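Local coordinates for DUF4785 domain-containing protein (Legionella pneumophila subsp. pneumophila, PDB 4KH9) that is of unknown function but binds calcium, and is built from three beta-rich domains of the DUF4785 family, the second and third related to E-set domains, at residues Lys81-Glu85 against Asn145-Tyr151; Gln207-Asn212 against Gly223-Ser229; Asn232-Asn237 against Gly355-Thr359; Asn237-Thr242 against Gly257-Tyr263; Ser267-Val273 against Leu349-Asp353. All blocks are in the same frame, centred on the assembly; numbering follows the deposited sequence. Where two conformers were deposited one is given.

Contact 1 of 5, residues Lys81-Glu85 against Asn145-Tyr151; sequences KSIPE and NKYADAY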
# COMPACT_ATOMS: atom_id res chain seq x y z
N LYS A 81 0.16 -21.79 -17.27
CA LYS A 81 0.89 -22.90 -17.86
C LYS A 81 1.70 -23.61 -16.76
O LYS A 81 1.78 -23.13 -15.62
CB LYS A 81 1.80 -22.41 -19.01
CG LYS A 81 1.01 -21.85 -20.21
CD LYS A 81 1.92 -21.42 -21.36
CE LYS A 81 2.38 -22.53 -22.29
NZ LYS A 81 1.38 -22.81 -23.36
N SER A 82 2.32 -24.74 -17.11
CA SER A 82 3.06 -25.53 -16.15
C SER A 82 4.48 -24.98 -15.84
O SER A 82 5.06 -24.19 -16.60
CB SER A 82 3.17 -26.97 -16.62
OG SER A 82 3.75 -27.02 -17.91
N ILE A 83 4.98 -25.36 -14.65
CA ILE A 83 6.30 -25.08 -14.10
C ILE A 83 7.21 -26.21 -14.60
O ILE A 83 6.76 -27.35 -14.68
CB ILE A 83 6.19 -24.98 -12.54
CG1 ILE A 83 5.79 -23.56 -12.11
CG2 ILE A 83 7.46 -25.42 -11.79
CD1 ILE A 83 5.73 -23.40 -10.61
N PRO A 84 8.48 -25.95 -14.95
CA PRO A 84 9.35 -27.06 -15.38
C PRO A 84 9.73 -27.93 -14.20
O PRO A 84 9.50 -27.52 -13.06
CB PRO A 84 10.59 -26.34 -15.93
CG PRO A 84 10.32 -24.87 -15.85
CD PRO A 84 9.23 -24.67 -14.89
N GLU A 85 10.33 -29.11 -14.47
CA GLU A 85 10.92 -29.94 -13.40
C GLU A 85 12.16 -29.19 -12.96
O GLU A 85 12.93 -28.76 -13.83
CB GLU A 85 11.25 -31.36 -13.89
CG GLU A 85 10.21 -32.40 -13.53
CD GLU A 85 10.52 -33.79 -14.04
OE1 GLU A 85 11.71 -34.20 -14.00
OE2 GLU A 85 9.57 -34.50 -14.45
N ASN A 145 7.85 -25.85 -24.96
CA ASN A 145 6.91 -24.79 -25.35
C ASN A 145 5.62 -24.89 -24.50
O ASN A 145 4.67 -24.17 -24.79
CB ASN A 145 6.60 -24.89 -26.86
CG ASN A 145 6.07 -26.24 -27.31
OD1 ASN A 145 5.93 -27.19 -26.51
ND2 ASN A 145 5.75 -26.37 -28.59
N LYS A 146 5.59 -25.76 -23.47
CA LYS A 146 4.44 -25.97 -22.57
C LYS A 146 4.61 -25.26 -21.22
O LYS A 146 3.65 -25.09 -20.47
CB LYS A 146 4.24 -27.48 -22.32
CG LYS A 146 3.58 -28.22 -23.50
CD LYS A 146 3.52 -29.76 -23.30
CE LYS A 146 2.60 -30.27 -22.20
NZ LYS A 146 1.16 -30.04 -22.49
N TYR A 147 5.86 -24.86 -20.90
CA TYR A 147 6.13 -24.20 -19.65
C TYR A 147 5.78 -22.74 -19.76
O TYR A 147 5.76 -22.18 -20.87
CB TYR A 147 7.61 -24.38 -19.24
CG TYR A 147 8.10 -25.83 -19.14
CD1 TYR A 147 7.26 -26.84 -18.68
CD2 TYR A 147 9.43 -26.15 -19.40
CE1 TYR A 147 7.71 -28.16 -18.57
CE2 TYR A 147 9.90 -27.45 -19.25
CZ TYR A 147 9.03 -28.45 -18.85
OH TYR A 147 9.52 -29.73 -18.70
N ALA A 148 5.50 -22.10 -18.61
CA ALA A 148 5.24 -20.67 -18.60
C ALA A 148 6.49 -19.90 -19.04
O ALA A 148 7.61 -20.37 -18.86
CB ALA A 148 4.82 -20.22 -17.20
N ASP A 149 6.28 -18.73 -19.64
CA ASP A 149 7.37 -17.83 -20.06
C ASP A 149 8.14 -17.27 -18.89
O ASP A 149 9.35 -17.06 -18.99
CB ASP A 149 6.79 -16.65 -20.84
CG ASP A 149 6.32 -16.91 -22.25
OD1 ASP A 149 6.57 -18.03 -22.76
OD2 ASP A 149 5.75 -15.98 -22.86
N ALA A 150 7.41 -16.98 -17.79
CA ALA A 150 7.97 -16.31 -16.63
C ALA A 150 7.36 -16.81 -15.32
O ALA A 150 6.31 -17.47 -15.29
CB ALA A 150 7.78 -14.81 -16.76
N TYR A 151 8.10 -16.57 -14.24
CA TYR A 151 7.78 -17.02 -12.89
C TYR A 151 8.08 -15.97 -11.88
O TYR A 151 8.98 -15.17 -12.09
CB TYR A 151 8.64 -18.28 -12.53
CG TYR A 151 8.57 -19.36 -13.59
CD1 TYR A 151 9.30 -19.24 -14.77
CD2 TYR A 151 7.67 -20.42 -13.48
CE1 TYR A 151 9.16 -20.16 -15.81
CE2 TYR A 151 7.52 -21.35 -14.51
CZ TYR A 151 8.26 -21.21 -15.67
OH TYR A 151 8.11 -22.08 -16.73
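Pro84, Ile83 and two tyrosines make the apolar centre of this loop-to-loop contact in the DUF4785 N-terminal domain, where the connection from strand 72-77 to strand 86-89 meets the lead-in to strand 150-156. Pro84 CB sits over one face of the Tyr147 ring, 3.8 Å from its centroid and 19° off the normal, a CH-pi contact. Pro84 CD lies 3.7 Å from Tyr151 CZ, and Ile83 CG1 meets Tyr151 CE2 at the ring edge, also at 3.7 Å. Leu55 and Leu58 of helix 55-60 touch both Pro84 and Tyr151. Beyond this core the backbones form a single bridge, Ser82 with Tyr147, their CA atoms 4.8 Å apart. Ser82 O accepts the hydrogen bond from Ala148 N (2.9 Å, 155°) and a CA-H...O contact from Tyr147 CA (3.2 Å). Tyr147 OH turns elsewhere, to Asp142. At the exposed border Lys81 CE packs 3.4 Å from Lys146 O, the same carbonyl to which Ser82 OG gives a weak hydrogen bond of 3.2 Å.

Contact 2 of 5, residues Gln207-Asn212 against Gly223-Ser229; sequences QVISLN and GTATLDS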
# COMPACT_ATOMS: atom_id res chain seq x y z
N GLN A 207 0.06 1.78 -13.53
CA GLN A 207 0.88 2.95 -13.92
C GLN A 207 2.08 3.07 -12.95
O GLN A 207 1.96 2.79 -11.75
CB GLN A 207 0.04 4.25 -13.98
CG GLN A 207 -0.55 4.76 -12.65
CD GLN A 207 -1.90 4.18 -12.26
OE1 GLN A 207 -2.14 2.98 -12.20
NE2 GLN A 207 -2.80 5.04 -11.89
N VAL A 208 3.25 3.41 -13.48
CA VAL A 208 4.47 3.44 -12.69
C VAL A 208 5.04 4.86 -12.60
O VAL A 208 5.14 5.57 -13.60
CB VAL A 208 5.53 2.46 -13.29
CG1 VAL A 208 6.92 2.64 -12.65
CG2 VAL A 208 5.07 1.00 -13.16
N ILE A 209 5.45 5.24 -11.39
CA ILE A 209 6.15 6.49 -11.15
C ILE A 209 7.48 6.07 -10.49
O ILE A 209 7.46 5.51 -9.41
CB ILE A 209 5.33 7.55 -10.35
CG1 ILE A 209 4.07 8.00 -11.12
CG2 ILE A 209 6.22 8.77 -10.01
CD1 ILE A 209 3.03 8.76 -10.28
N SER A 210 8.61 6.26 -11.17
CA SER A 210 9.92 5.91 -10.62
C SER A 210 10.32 6.90 -9.50
O SER A 210 9.88 8.04 -9.51
CB SER A 210 10.96 5.91 -11.74
OG SER A 210 10.61 4.96 -12.73
N LEU A 211 11.03 6.43 -8.48
CA LEU A 211 11.46 7.33 -7.40
C LEU A 211 12.84 7.79 -7.67
O LEU A 211 13.66 6.96 -8.06
CB LEU A 211 11.46 6.66 -6.02
CG LEU A 211 10.24 6.46 -5.19
CD1 LEU A 211 10.70 6.00 -3.80
CD2 LEU A 211 9.44 7.74 -4.99
N ASN A 212 13.12 9.07 -7.42
CA ASN A 212 14.46 9.64 -7.56
C ASN A 212 15.15 9.48 -6.21
O ASN A 212 14.66 10.03 -5.21
CB ASN A 212 14.35 11.08 -8.01
CG ASN A 212 13.60 11.23 -9.33
OD1 ASN A 212 12.60 11.93 -9.43
ND2 ASN A 212 14.05 10.53 -10.35
N GLY A 223 13.87 8.59 -1.13
CA GLY A 223 13.36 8.66 -2.48
C GLY A 223 12.23 9.66 -2.59
O GLY A 223 11.42 9.76 -1.68
N THR A 224 12.17 10.42 -3.69
CA THR A 224 11.07 11.34 -3.93
C THR A 224 10.50 11.15 -5.32
O THR A 224 11.21 10.70 -6.22
CB THR A 224 11.45 12.84 -3.74
OG1 THR A 224 12.38 13.23 -4.75
CG2 THR A 224 11.97 13.16 -2.36
N ALA A 225 9.23 11.54 -5.49
CA ALA A 225 8.49 11.61 -6.74
C ALA A 225 7.27 12.49 -6.55
O ALA A 225 6.75 12.58 -5.44
CB ALA A 225 8.07 10.21 -7.19
N THR A 226 6.78 13.08 -7.63
CA THR A 226 5.55 13.87 -7.69
C THR A 226 4.45 12.93 -8.08
O THR A 226 4.60 12.19 -9.07
CB THR A 226 5.70 15.06 -8.68
OG1 THR A 226 6.72 15.89 -8.17
CG2 THR A 226 4.41 15.90 -8.81
N LEU A 227 3.34 12.98 -7.36
CA LEU A 227 2.21 12.11 -7.69
C LEU A 227 1.29 12.91 -8.57
O LEU A 227 0.71 13.91 -8.15
CB LEU A 227 1.52 11.60 -6.41
CG LEU A 227 2.36 10.64 -5.56
CD1 LEU A 227 1.87 10.65 -4.15
CD2 LEU A 227 2.33 9.21 -6.10
N ASP A 228 1.25 12.54 -9.85
CA ASP A 228 0.49 13.34 -10.78
C ASP A 228 -0.37 12.47 -11.69
O ASP A 228 -0.70 12.89 -12.80
CB ASP A 228 1.43 14.26 -11.60
CG ASP A 228 2.53 13.58 -12.39
OD1 ASP A 228 2.57 12.31 -12.42
OD2 ASP A 228 3.37 14.30 -12.98
N SER A 229 -0.75 11.28 -11.21
CA SER A 229 -1.67 10.42 -11.95
C SER A 229 -3.05 11.10 -11.99
O SER A 229 -3.47 11.65 -10.98
CB SER A 229 -1.75 9.05 -11.28
OG SER A 229 -2.73 8.23 -11.89
O HOH W 1 11.37 13.77 -7.77
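Ile209 has the most surface covered here, 88 Å², followed by Leu211 with 51 Å² and Asn212 with 50 Å²; all three belong to the first arm of the beta hairpin 208-217/220-226 in the E-set-related central domain. Ile209 spans a splayed part of the hairpin: the short segments 208-210 and 223-226 approach to 7.5 Å at 132°, too far for backbone pairing, and Ile209 CG2 reaches Ala225 CB (3.7 Å) while Ile209 CD1 lies 4.3 Å from Leu227 CD2. Leu211 CD2 covers the same Ala225 CB at 3.6 Å. Leu211 CD1 is 4.0 Å from Gly223 CA, and a CB on that glycine would clash with it. Asn212 closes the gap as an antiparallel hydrogen-bonded pair with Thr224, through Asn212 N to Thr224 O (2.8 Å) and Thr224 N to Asn212 O (2.9 Å). Water 1 joins their side chains, at 2.8 Å from Asn212 OD1 and 3.2 Å from Thr224 OG1. Across the splayed end, Gln207, whose OE1 accepts from Lys205 N, donates through NE2 to Ser229 OG at 3.2 Å.

Contact 3 of 5, residues Asn232-Asn237 against Gly355-Thr359; sequences NDRGEN and GQLKT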
# COMPACT_ATOMS: atom_id res chain seq x y z
N ASN A 232 -8.67 7.68 -11.72
CA ASN A 232 -9.46 7.34 -10.56
C ASN A 232 -8.97 5.96 -10.05
O ASN A 232 -8.91 5.02 -10.83
CB ASN A 232 -10.96 7.35 -10.94
CG ASN A 232 -11.92 6.84 -9.89
OD1 ASN A 232 -11.59 6.70 -8.72
ND2 ASN A 232 -13.14 6.56 -10.29
N ASP A 233 -8.59 5.87 -8.77
CA ASP A 233 -8.08 4.61 -8.21
C ASP A 233 -9.20 3.63 -7.80
O ASP A 233 -8.89 2.48 -7.52
CB ASP A 233 -7.17 4.90 -7.01
CG ASP A 233 -5.89 5.64 -7.38
OD1 ASP A 233 -5.44 5.52 -8.55
OD2 ASP A 233 -5.30 6.26 -6.50
N ARG A 234 -10.48 4.08 -7.77
CA ARG A 234 -11.69 3.33 -7.44
C ARG A 234 -11.54 2.52 -6.11
O ARG A 234 -11.84 1.31 -6.04
CB ARG A 234 -12.11 2.39 -8.59
CG ARG A 234 -12.38 3.08 -9.91
CD ARG A 234 -13.00 2.14 -10.90
NE ARG A 234 -14.38 1.84 -10.53
CZ ARG A 234 -15.18 1.01 -11.19
NH1 ARG A 234 -14.75 0.39 -12.27
NH2 ARG A 234 -16.42 0.79 -10.76
N GLY A 235 -11.09 3.20 -5.07
CA GLY A 235 -10.91 2.61 -3.75
C GLY A 235 -9.61 1.85 -3.54
O GLY A 235 -9.22 1.63 -2.39
N GLU A 236 -8.91 1.49 -4.64
CA GLU A 236 -7.66 0.73 -4.57
C GLU A 236 -6.47 1.63 -4.19
O GLU A 236 -6.50 2.85 -4.41
CB GLU A 236 -7.37 0.02 -5.91
CG GLU A 236 -8.43 -0.97 -6.38
CD GLU A 236 -8.27 -1.39 -7.82
OE1 GLU A 236 -8.38 -0.53 -8.72
OE2 GLU A 236 -8.06 -2.60 -8.06
N ASN A 237 -5.43 1.02 -3.61
CA ASN A 237 -4.25 1.73 -3.16
C ASN A 237 -3.05 1.57 -4.11
O ASN A 237 -3.03 0.72 -5.00
CB ASN A 237 -3.85 1.26 -1.76
CG ASN A 237 -4.77 1.75 -0.67
OD1 ASN A 237 -5.31 2.87 -0.70
ND2 ASN A 237 -4.94 0.92 0.33
N GLY A 355 -17.19 8.32 -6.20
CA GLY A 355 -16.65 7.89 -7.49
C GLY A 355 -15.25 7.35 -7.32
O GLY A 355 -14.83 6.46 -8.05
N GLN A 356 -14.51 7.88 -6.33
CA GLN A 356 -13.14 7.49 -6.02
C GLN A 356 -13.07 6.60 -4.80
O GLN A 356 -12.09 5.87 -4.64
CB GLN A 356 -12.28 8.74 -5.75
CG GLN A 356 -11.94 9.53 -7.01
CD GLN A 356 -10.99 10.64 -6.67
OE1 GLN A 356 -9.80 10.42 -6.46
NE2 GLN A 356 -11.52 11.84 -6.52
N LEU A 357 -14.09 6.68 -3.92
CA LEU A 357 -14.15 6.02 -2.62
C LEU A 357 -12.94 6.49 -1.81
O LEU A 357 -12.24 5.71 -1.16
CB LEU A 357 -14.25 4.48 -2.74
CG LEU A 357 -15.58 3.94 -3.27
CD1 LEU A 357 -15.44 2.49 -3.71
CD2 LEU A 357 -16.68 4.06 -2.21
N LYS A 358 -12.69 7.81 -1.90
CA LYS A 358 -11.63 8.51 -1.20
C LYS A 358 -12.15 9.82 -0.59
O LYS A 358 -13.06 10.45 -1.14
CB LYS A 358 -10.44 8.84 -2.15
CG LYS A 358 -9.73 7.68 -2.81
CD LYS A 358 -8.77 6.93 -1.88
CE LYS A 358 -8.34 5.61 -2.48
NZ LYS A 358 -7.64 4.78 -1.48
N THR A 359 -11.53 10.23 0.53
CA THR A 359 -11.72 11.55 1.14
C THR A 359 -10.95 12.49 0.22
O THR A 359 -9.77 12.22 -0.05
CB THR A 359 -11.25 11.54 2.61
OG1 THR A 359 -12.10 10.68 3.34
CG2 THR A 359 -11.29 12.90 3.26
O HOH W 2 -8.66 8.11 -7.02
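Asn232 lays its amide group against the backbone of Gly355 and Gln356 and the start of the Gln356 side chain: ND2 donates to Gly355 O (2.8 Å, 150°), while OD1 lies 3.2 Å from Gln356 CA and 3.3 Å from Gln356 CG. The same OD1 of Asn232 accepts from Arg234 N at 3.0 Å, which makes an Asx turn, and a type I' beta turn from Asp233 to Glu236 follows, closed by Glu236 N to Asp233 O at 3.0 Å. This compact loop of the central domain thus meets the turn that leads into strand 358-368 of the C-terminal domain, so the contact is an interdomain junction of two E-set-related units. On the second side Leu357 and Lys358 both face Asp353 in a G1 beta bulge, Leu357 having positive phi (59°). Gly235, also at positive phi (83°), packs its CA 4.0 Å from Leu357 CB; a CB on Gly235 would be tight against Leu357 CD1. Gly235 N makes a weak hydrogen bond to Gln356 O, 2.9 Å long but bent to 127°. Water 2 adds a bridge, accepting from Asp233 N (2.8 Å) and donating to Gln356 OE1 (2.6 Å), an oxygen that also accepts from the backbone N of Ile265. Lys358 has its stronger partner in Ser262, and its NZ gives a weak hydrogen bond to Asn237 OD1 at 3.1 Å.

Contact 4 of 5, residues Asn237-Thr242 against Gly257-Tyr263; sequences NWYLET and GHTAFSY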
# COMPACT_ATOMS: atom_id res chain seq x y z
N ASN A 237 -5.43 1.02 -3.61
CA ASN A 237 -4.25 1.73 -3.16
C ASN A 237 -3.05 1.57 -4.11
O ASN A 237 -3.03 0.72 -5.00
CB ASN A 237 -3.85 1.26 -1.76
CG ASN A 237 -4.77 1.75 -0.67
OD1 ASN A 237 -5.31 2.87 -0.70
ND2 ASN A 237 -4.94 0.92 0.33
N TRP A 238 -2.07 2.45 -3.89
CA TRP A 238 -0.76 2.45 -4.52
C TRP A 238 0.21 1.74 -3.63
O TRP A 238 -0.04 1.63 -2.42
CB TRP A 238 -0.28 3.89 -4.74
CG TRP A 238 -0.94 4.63 -5.85
CD1 TRP A 238 -2.24 5.03 -5.92
CD2 TRP A 238 -0.30 5.12 -7.04
NE1 TRP A 238 -2.48 5.65 -7.13
CE2 TRP A 238 -1.29 5.74 -7.83
CE3 TRP A 238 1.01 5.00 -7.56
CZ2 TRP A 238 -1.01 6.30 -9.08
CZ3 TRP A 238 1.28 5.57 -8.81
CH2 TRP A 238 0.28 6.21 -9.54
N TYR A 239 1.33 1.32 -4.20
CA TYR A 239 2.42 0.69 -3.49
C TYR A 239 3.74 1.28 -3.88
O TYR A 239 3.99 1.60 -5.05
CB TYR A 239 2.47 -0.86 -3.72
CG TYR A 239 1.41 -1.61 -2.96
CD1 TYR A 239 0.13 -1.77 -3.49
CD2 TYR A 239 1.65 -2.10 -1.68
CE1 TYR A 239 -0.89 -2.39 -2.76
CE2 TYR A 239 0.65 -2.74 -0.95
CZ TYR A 239 -0.63 -2.86 -1.49
OH TYR A 239 -1.62 -3.49 -0.78
N LEU A 240 4.57 1.44 -2.89
CA LEU A 240 5.98 1.67 -2.99
C LEU A 240 6.63 0.30 -3.12
O LEU A 240 6.36 -0.56 -2.28
CB LEU A 240 6.53 2.46 -1.78
CG LEU A 240 8.07 2.44 -1.62
CD1 LEU A 240 8.75 3.19 -2.79
CD2 LEU A 240 8.50 2.99 -0.27
N GLU A 241 7.40 0.07 -4.20
CA GLU A 241 8.13 -1.19 -4.41
C GLU A 241 9.60 -0.90 -4.45
O GLU A 241 10.03 -0.02 -5.21
CB GLU A 241 7.72 -1.89 -5.74
CG GLU A 241 6.27 -2.30 -5.90
CD GLU A 241 6.05 -3.16 -7.14
OE1 GLU A 241 6.82 -3.02 -8.12
OE2 GLU A 241 5.09 -3.96 -7.13
N THR A 242 10.38 -1.59 -3.66
CA THR A 242 11.81 -1.36 -3.69
C THR A 242 12.56 -2.69 -3.67
O THR A 242 12.08 -3.68 -3.09
CB THR A 242 12.27 -0.41 -2.56
OG1 THR A 242 13.69 -0.28 -2.61
CG2 THR A 242 11.85 -0.87 -1.20
N GLY A 257 11.01 -4.90 -0.83
CA GLY A 257 9.97 -4.45 0.08
C GLY A 257 8.88 -3.66 -0.59
O GLY A 257 9.07 -3.15 -1.69
N HIS A 258 7.75 -3.60 0.09
CA HIS A 258 6.52 -2.94 -0.33
C HIS A 258 5.90 -2.17 0.81
O HIS A 258 6.02 -2.60 1.96
CB HIS A 258 5.47 -3.97 -0.82
CG HIS A 258 5.86 -4.89 -1.95
ND1 HIS A 258 5.48 -4.63 -3.25
CD2 HIS A 258 6.47 -6.09 -1.90
CE1 HIS A 258 5.92 -5.66 -3.96
NE2 HIS A 258 6.52 -6.57 -3.19
N THR A 259 5.15 -1.12 0.50
CA THR A 259 4.31 -0.44 1.48
C THR A 259 3.21 0.27 0.69
O THR A 259 3.39 0.67 -0.46
CB THR A 259 5.02 0.44 2.53
OG1 THR A 259 4.10 0.53 3.62
CG2 THR A 259 5.42 1.84 2.00
N ALA A 260 2.02 0.31 1.29
CA ALA A 260 0.82 0.87 0.67
C ALA A 260 0.60 2.31 1.09
O ALA A 260 0.94 2.72 2.21
CB ALA A 260 -0.40 0.03 1.05
N PHE A 261 -0.01 3.07 0.20
CA PHE A 261 -0.42 4.44 0.48
C PHE A 261 -1.65 4.72 -0.36
O PHE A 261 -1.88 4.06 -1.38
CB PHE A 261 0.71 5.47 0.26
CG PHE A 261 1.23 5.59 -1.15
CD1 PHE A 261 2.30 4.80 -1.59
CD2 PHE A 261 0.69 6.53 -2.02
CE1 PHE A 261 2.80 4.93 -2.89
CE2 PHE A 261 1.20 6.68 -3.31
CZ PHE A 261 2.26 5.88 -3.73
N SER A 262 -2.48 5.64 0.11
CA SER A 262 -3.71 6.02 -0.58
C SER A 262 -3.48 7.28 -1.40
O SER A 262 -2.70 8.14 -0.99
CB SER A 262 -4.84 6.25 0.43
OG SER A 262 -6.02 6.66 -0.22
N TYR A 263 -4.18 7.40 -2.53
CA TYR A 263 -4.03 8.58 -3.40
C TYR A 263 -5.39 9.05 -3.93
O TYR A 263 -6.18 8.21 -4.34
CB TYR A 263 -3.08 8.24 -4.56
CG TYR A 263 -2.98 9.31 -5.63
CD1 TYR A 263 -2.20 10.44 -5.43
CD2 TYR A 263 -3.69 9.21 -6.82
CE1 TYR A 263 -2.08 11.42 -6.41
CE2 TYR A 263 -3.58 10.19 -7.82
CZ TYR A 263 -2.77 11.29 -7.60
OH TYR A 263 -2.65 12.28 -8.53
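The bump of Trp238 CB fits against the flat of the Phe261 ring, 3.6 Å from its centroid and 21° off the normal, a CH-pi contact. Phe261 takes chi1 of 63° (p), and its ring lies across the partner strand, with CE1 3.9 Å from both Tyr239 C and Leu240 N. Trp238 CD1 nests 3.6 Å from Tyr263 CB; Trp238, Phe261 and Tyr263 form an aromatic cluster. The frame is an antiparallel beta hairpin, 238-248/251-264, in the E-set-related central domain: six backbone hydrogen bonds tie Trp238 to Phe261, Leu240 to Thr259 and Thr242 to Gly257. On the face holding Tyr239 and Glu241, the small Ala260 leaves a shallow place beside which the Tyr239 ring lies, CE2 to Ala260 CB being 3.6 Å, and Glu241 CG rests 3.6 Å from His258 ND1. Glu241 forms a salt bridge with Arg200. On the other face Thr242 OG1 hydrogen-bonds to the backbone O of Asp198, a calcium-site residue, and Leu240 CB approaches Thr259 CG2 to 4.0 Å.

Contact 5 of 5, residues Ser267-Val273 against Leu349-Asp353; sequences SASLMNV and LRLID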
# COMPACT_ATOMS: atom_id res chain seq x y z
N SER A 267 -11.17 16.38 -6.44
CA SER A 267 -12.36 16.57 -7.31
C SER A 267 -13.34 17.60 -6.77
O SER A 267 -14.21 18.06 -7.52
CB SER A 267 -13.08 15.24 -7.48
OG SER A 267 -13.23 14.57 -6.24
N ALA A 268 -13.23 17.95 -5.48
CA ALA A 268 -14.09 18.94 -4.83
C ALA A 268 -13.43 19.44 -3.55
O ALA A 268 -12.64 18.71 -2.93
CB ALA A 268 -15.47 18.35 -4.52
N SER A 269 -13.72 20.69 -3.18
CA SER A 269 -13.16 21.30 -1.99
C SER A 269 -14.19 22.07 -1.20
O SER A 269 -15.10 22.65 -1.78
CB SER A 269 -12.01 22.24 -2.37
OG SER A 269 -10.94 21.51 -2.94
N LEU A 270 -14.04 22.08 0.13
CA LEU A 270 -14.86 22.88 1.05
C LEU A 270 -14.22 24.27 1.16
O LEU A 270 -12.99 24.37 1.25
CB LEU A 270 -14.97 22.22 2.43
CG LEU A 270 -15.50 20.78 2.50
CD1 LEU A 270 -15.42 20.26 3.91
CD2 LEU A 270 -16.94 20.68 1.97
N MSE A 271 -15.04 25.34 1.16
CA MSE A 271 -14.50 26.70 1.20
C MSE A 271 -14.88 27.50 2.46
O MSE A 271 -14.01 28.09 3.09
CB MSE A 271 -14.96 27.48 -0.04
CG MSE A 271 -14.47 26.88 -1.35
SE MSE A 271 -15.32 27.70 -2.89
CE MSE A 271 -14.57 29.56 -2.71
N ASN A 272 -16.17 27.57 2.79
CA ASN A 272 -16.65 28.37 3.93
C ASN A 272 -17.68 27.59 4.71
O ASN A 272 -18.51 26.93 4.10
CB ASN A 272 -17.30 29.69 3.44
CG ASN A 272 -16.40 30.62 2.66
OD1 ASN A 272 -15.76 31.52 3.23
ND2 ASN A 272 -16.40 30.48 1.33
N VAL A 273 -17.65 27.67 6.05
CA VAL A 273 -18.63 26.98 6.89
C VAL A 273 -19.24 28.02 7.84
O VAL A 273 -18.53 28.87 8.39
CB VAL A 273 -18.08 25.71 7.60
CG1 VAL A 273 -16.83 25.99 8.42
CG2 VAL A 273 -19.15 25.02 8.45
N LEU A 349 -14.29 18.36 9.30
CA LEU A 349 -15.05 18.55 8.07
C LEU A 349 -14.38 17.73 6.99
O LEU A 349 -13.27 18.07 6.55
CB LEU A 349 -15.15 20.03 7.69
CG LEU A 349 -15.94 20.92 8.64
CD1 LEU A 349 -15.78 22.36 8.24
CD2 LEU A 349 -17.41 20.53 8.68
N ARG A 350 -15.01 16.62 6.61
CA ARG A 350 -14.49 15.67 5.61
C ARG A 350 -15.44 15.56 4.40
O ARG A 350 -16.66 15.46 4.58
CB ARG A 350 -14.30 14.28 6.25
CG ARG A 350 -13.16 14.29 7.26
CD ARG A 350 -12.97 12.98 7.99
NE ARG A 350 -11.96 13.15 9.04
CZ ARG A 350 -11.79 12.32 10.06
NH1 ARG A 350 -12.56 11.25 10.20
NH2 ARG A 350 -10.86 12.58 10.97
N LEU A 351 -14.87 15.57 3.19
CA LEU A 351 -15.67 15.43 1.99
C LEU A 351 -15.20 14.19 1.23
O LEU A 351 -14.02 14.08 0.91
CB LEU A 351 -15.62 16.71 1.13
CG LEU A 351 -16.52 16.74 -0.10
CD1 LEU A 351 -17.98 16.92 0.28
CD2 LEU A 351 -16.12 17.87 -1.01
N ILE A 352 -16.12 13.24 1.00
CA ILE A 352 -15.83 11.97 0.33
C ILE A 352 -16.37 12.01 -1.08
O ILE A 352 -17.49 12.45 -1.28
CB ILE A 352 -16.43 10.74 1.12
CG1 ILE A 352 -15.86 10.65 2.54
CG2 ILE A 352 -16.16 9.40 0.37
CD1 ILE A 352 -16.58 9.72 3.50
N ASP A 353 -15.61 11.48 -2.02
CA ASP A 353 -16.03 11.30 -3.41
C ASP A 353 -16.31 9.83 -3.57
O ASP A 353 -15.36 9.05 -3.58
CB ASP A 353 -14.96 11.82 -4.40
CG ASP A 353 -15.26 11.64 -5.88
OD1 ASP A 353 -16.28 10.97 -6.21
OD2 ASP A 353 -14.52 12.20 -6.70
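This is buried face-to-face packing between two beta sheets, the sandwich arrangement of the E-set-related C-terminal domain. Strands 268-278 and 345-353 lie in different sheets of the sandwich; the short segments run at 153°, with no backbone hydrogen bond between them, so side chains bridge the space. Every residue that touches is buried. Leu270, Leu351 and Leu349 have the most area covered, 80, 75 and 64 Å², and all three point their CA-to-CB bonds at the opposing strand. Leu270 CD1 meets Leu349 CB at 3.8 Å, and Leu270 CD2 lies 4.2 Å from Leu351 CD2. That same Leu351 CD2 presses on Ala268 CB at 3.6 Å, where the short alanine leaves room for it. Further along, Val273 CG1 packs 3.8 Å from Leu349 CD1. Val285 and Val287 of strand 281-289 extend the core, the first touching Leu270 and Val273, the second Leu270 and Leu351. At the end nearer the central domain the apolar filling gives way to a polar pair. Asp353 is well served there: its OD2 also accepts from Tyr12 OH and Gln356 NE2, and its OD1 takes Gly355 N. Across the two segments the pairing is direct, with Ser267 OG donating to Asp353 OD2 at 2.7 Å.

Contact 1 closes first along the chain, then contact 2; contacts 4 and 5 follow in series, both nested within the loop that contact 3 closes. Contacts 2 and 4, with centres 11 Å apart, are hairpins of one sheet in the central domain and touch through Trp238 on Gln207 and Ser229 O to Tyr263 OH. Contact 3 shares Asn237 with contact 4 and reaches contact 5 through Lys358 O to Asp353 N, 2.9 Å, a probable hydrogen bond, linking the central and C-terminal domains. Contact 1 stands apart in the N-terminal domain, its centre 51 Å from that of contact 5, in keeping with an elongated three-domain molecule.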